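Local coordinates for protein globin (Bacillus anthracis, PDB 5V3T) that binds heme as a group II truncated hemoglobin, taking cyanide in its ligand pocket, and probably serves to carry or handle oxygen, at residues Y26-K31 / M98-V103. Sequence-based numbering, arbitrary orientation.
Sequences YSYVSK and MDDTGV. With CYN (cyanide ion), chain D.
Tyr28 and Asp100 reach for each other from opposite directions across the surface between helix 14-31 and helix 84-101, and a single very short hydrogen bond joins them, Tyr28 OH donating to Asp100 OD2 at 2.5 Å. Both side chains leave their helices with CG anti to the carbonyl carbon (chi1 -77° and -74°), which carries phenol and carboxylate toward each other. Asp100 OD2 lies at the edge of the Tyr28 ring, in its plane, 3.2 Å from CE2, while the carboxylate is turned 45° against the ring. Asp100 OD1 stays farther back, 3.5 Å from Tyr28 OH. Everything close is gathered at this one bond: the backbones stand well apart, with 10.8 Å between Tyr28 CA and Asp100 CA, and the Asp100 end faces solvent. Asp100 also touches Thr24, one turn before Tyr28. The chain leaves helical geometry at Gly102, whose positive phi belongs to a Schellman motif, and Val103 N bonds back to Met98 O. The inner side of helix 14-31 is packed quite differently. There the buried Tyr26 donates from OH to the cyanide N at 2.9 Å and also bonds Gln50; Trp90 and Phe39 complete this distal heme pocket of a group II truncated hemoglobin.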
loop_
_atom_site.group_PDB
_atom_site.type_symbol
_atom_site.label_atom_id
_atom_site.label_comp_id
_atom_site.label_asym_id
_atom_site.label_seq_id
_atom_site.Cartn_x
_atom_site.Cartn_y
_atom_site.Cartn_z
ATOM N N TYR A 26 -7.603 -14.390 3.807
ATOM C CA TYR A 26 -7.732 -13.260 4.722
ATOM C C TYR A 26 -8.282 -13.645 6.073
ATOM O O TYR A 26 -8.155 -12.887 7.035
ATOM C CB TYR A 26 -8.590 -12.165 4.104
ATOM C CG TYR A 26 -7.779 -11.402 3.112
ATOM C CD1 TYR A 26 -6.665 -10.667 3.526
ATOM C CD2 TYR A 26 -8.087 -11.437 1.774
ATOM C CE1 TYR A 26 -5.902 -9.981 2.628
ATOM C CE2 TYR A 26 -7.325 -10.762 0.872
ATOM C CZ TYR A 26 -6.244 -10.034 1.305
ATOM O OH TYR A 26 -5.527 -9.372 0.376
ATOM N N SER A 27 -8.904 -14.812 6.144
ATOM C CA SER A 27 -9.236 -15.383 7.437
ATOM C C SER A 27 -7.929 -15.621 8.199
ATOM O O SER A 27 -7.813 -15.242 9.362
ATOM C CB SER A 27 -10.043 -16.683 7.283
ATOM O OG SER A 27 -10.465 -17.185 8.543
ATOM N N TYR A 28 -6.937 -16.219 7.534
ATOM C CA TYR A 28 -5.652 -16.471 8.191
ATOM C C TYR A 28 -4.927 -15.160 8.486
ATOM O O TYR A 28 -4.375 -14.978 9.576
ATOM C CB TYR A 28 -4.760 -17.406 7.357
ATOM C CG TYR A 28 -5.165 -18.870 7.456
ATOM C CD1 TYR A 28 -5.018 -19.572 8.646
ATOM C CD2 TYR A 28 -5.691 -19.548 6.361
ATOM C CE1 TYR A 28 -5.397 -20.897 8.751
ATOM C CE2 TYR A 28 -6.062 -20.884 6.457
ATOM C CZ TYR A 28 -5.905 -21.551 7.649
ATOM O OH TYR A 28 -6.283 -22.871 7.759
ATOM N N VAL A 29 -4.966 -14.230 7.537
ATOM C CA VAL A 29 -4.348 -12.919 7.745
ATOM C C VAL A 29 -4.893 -12.225 9.001
ATOM O O VAL A 29 -4.132 -11.739 9.839
ATOM C CB VAL A 29 -4.574 -11.999 6.529
ATOM C CG1 VAL A 29 -4.111 -10.559 6.857
ATOM C CG2 VAL A 29 -3.855 -12.558 5.307
ATOM N N SER A 30 -6.212 -12.224 9.145
ATOM C CA SER A 30 -6.858 -11.547 10.257
ATOM C C SER A 30 -6.455 -12.134 11.611
ATOM O O SER A 30 -6.548 -11.459 12.630
ATOM C CB SER A 30 -8.380 -11.610 10.104
ATOM O OG SER A 30 -8.872 -12.898 10.445
ATOM N N LYS A 31 -6.018 -13.391 11.620
ATOM C CA LYS A 31 -5.613 -14.052 12.862
ATOM C C LYS A 31 -4.101 -14.034 13.089
ATOM O O LYS A 31 -3.630 -14.399 14.161
ATOM C CB LYS A 31 -6.093 -15.506 12.882
ATOM C CG LYS A 31 -7.594 -15.712 12.719
ATOM C CD LYS A 31 -7.922 -17.206 12.619
ATOM C CE LYS A 31 -9.383 -17.461 12.251
ATOM N NZ LYS A 31 -10.326 -16.833 13.220
ATOM N N MET A 98 -4.239 -22.349 0.502
ATOM C CA MET A 98 -4.174 -23.263 -0.622
ATOM C C MET A 98 -4.428 -24.700 -0.170
ATOM O O MET A 98 -5.112 -25.453 -0.858
ATOM C CB MET A 98 -2.823 -23.171 -1.329
ATOM C CG MET A 98 -2.642 -21.910 -2.182
ATOM S SD MET A 98 -0.990 -21.858 -2.905
ATOM C CE MET A 98 -1.276 -20.643 -4.195
ATOM N N ASP A 99 -3.850 -25.083 0.969
ATOM C CA ASP A 99 -4.116 -26.391 1.538
ATOM C C ASP A 99 -5.619 -26.551 1.778
ATOM O O ASP A 99 -6.236 -27.517 1.320
ATOM C CB ASP A 99 -3.332 -26.590 2.839
ATOM C CG ASP A 99 -1.850 -26.843 2.597
ATOM O OD1 ASP A 99 -1.456 -27.030 1.425
ATOM O OD2 ASP A 99 -1.080 -26.868 3.580
ATOM N N ASP A 100 -6.215 -25.569 2.442
ATOM C CA ASP A 100 -7.624 -25.639 2.815
ATOM C C ASP A 100 -8.527 -25.660 1.585
ATOM O O ASP A 100 -9.609 -26.241 1.605
ATOM C CB ASP A 100 -8.001 -24.432 3.657
ATOM C CG ASP A 100 -7.459 -24.505 5.080
ATOM O OD1 ASP A 100 -6.748 -25.472 5.421
ATOM O OD2 ASP A 100 -7.714 -23.547 5.830
ATOM N N THR A 101 -8.074 -25.035 0.511
ATOM C CA THR A 101 -8.923 -24.927 -0.664
ATOM C C THR A 101 -8.632 -26.022 -1.679
ATOM O O THR A 101 -9.285 -26.086 -2.722
ATOM C CB THR A 101 -8.762 -23.552 -1.334
ATOM O OG1 THR A 101 -7.393 -23.353 -1.679
ATOM C CG2 THR A 101 -9.178 -22.465 -0.375
ATOM N N GLY A 102 -7.654 -26.879 -1.378
ATOM C CA GLY A 102 -7.373 -28.038 -2.214
ATOM C C GLY A 102 -6.576 -27.744 -3.479
ATOM O O GLY A 102 -6.714 -28.420 -4.499
ATOM N N VAL A 103 -5.729 -26.732 -3.409
ATOM C CA VAL A 103 -4.881 -26.354 -4.543
ATOM C C VAL A 103 -3.555 -27.119 -4.508
ATOM O O VAL A 103 -2.756 -26.971 -3.571
ATOM C CB VAL A 103 -4.628 -24.841 -4.542
ATOM C CG1 VAL A 103 -3.730 -24.456 -5.711
ATOM C CG2 VAL A 103 -5.960 -24.096 -4.596
HETATM C C CYN D . -2.065 -7.828 0.331
HETATM N N CYN D . -2.797 -8.590 0.810
#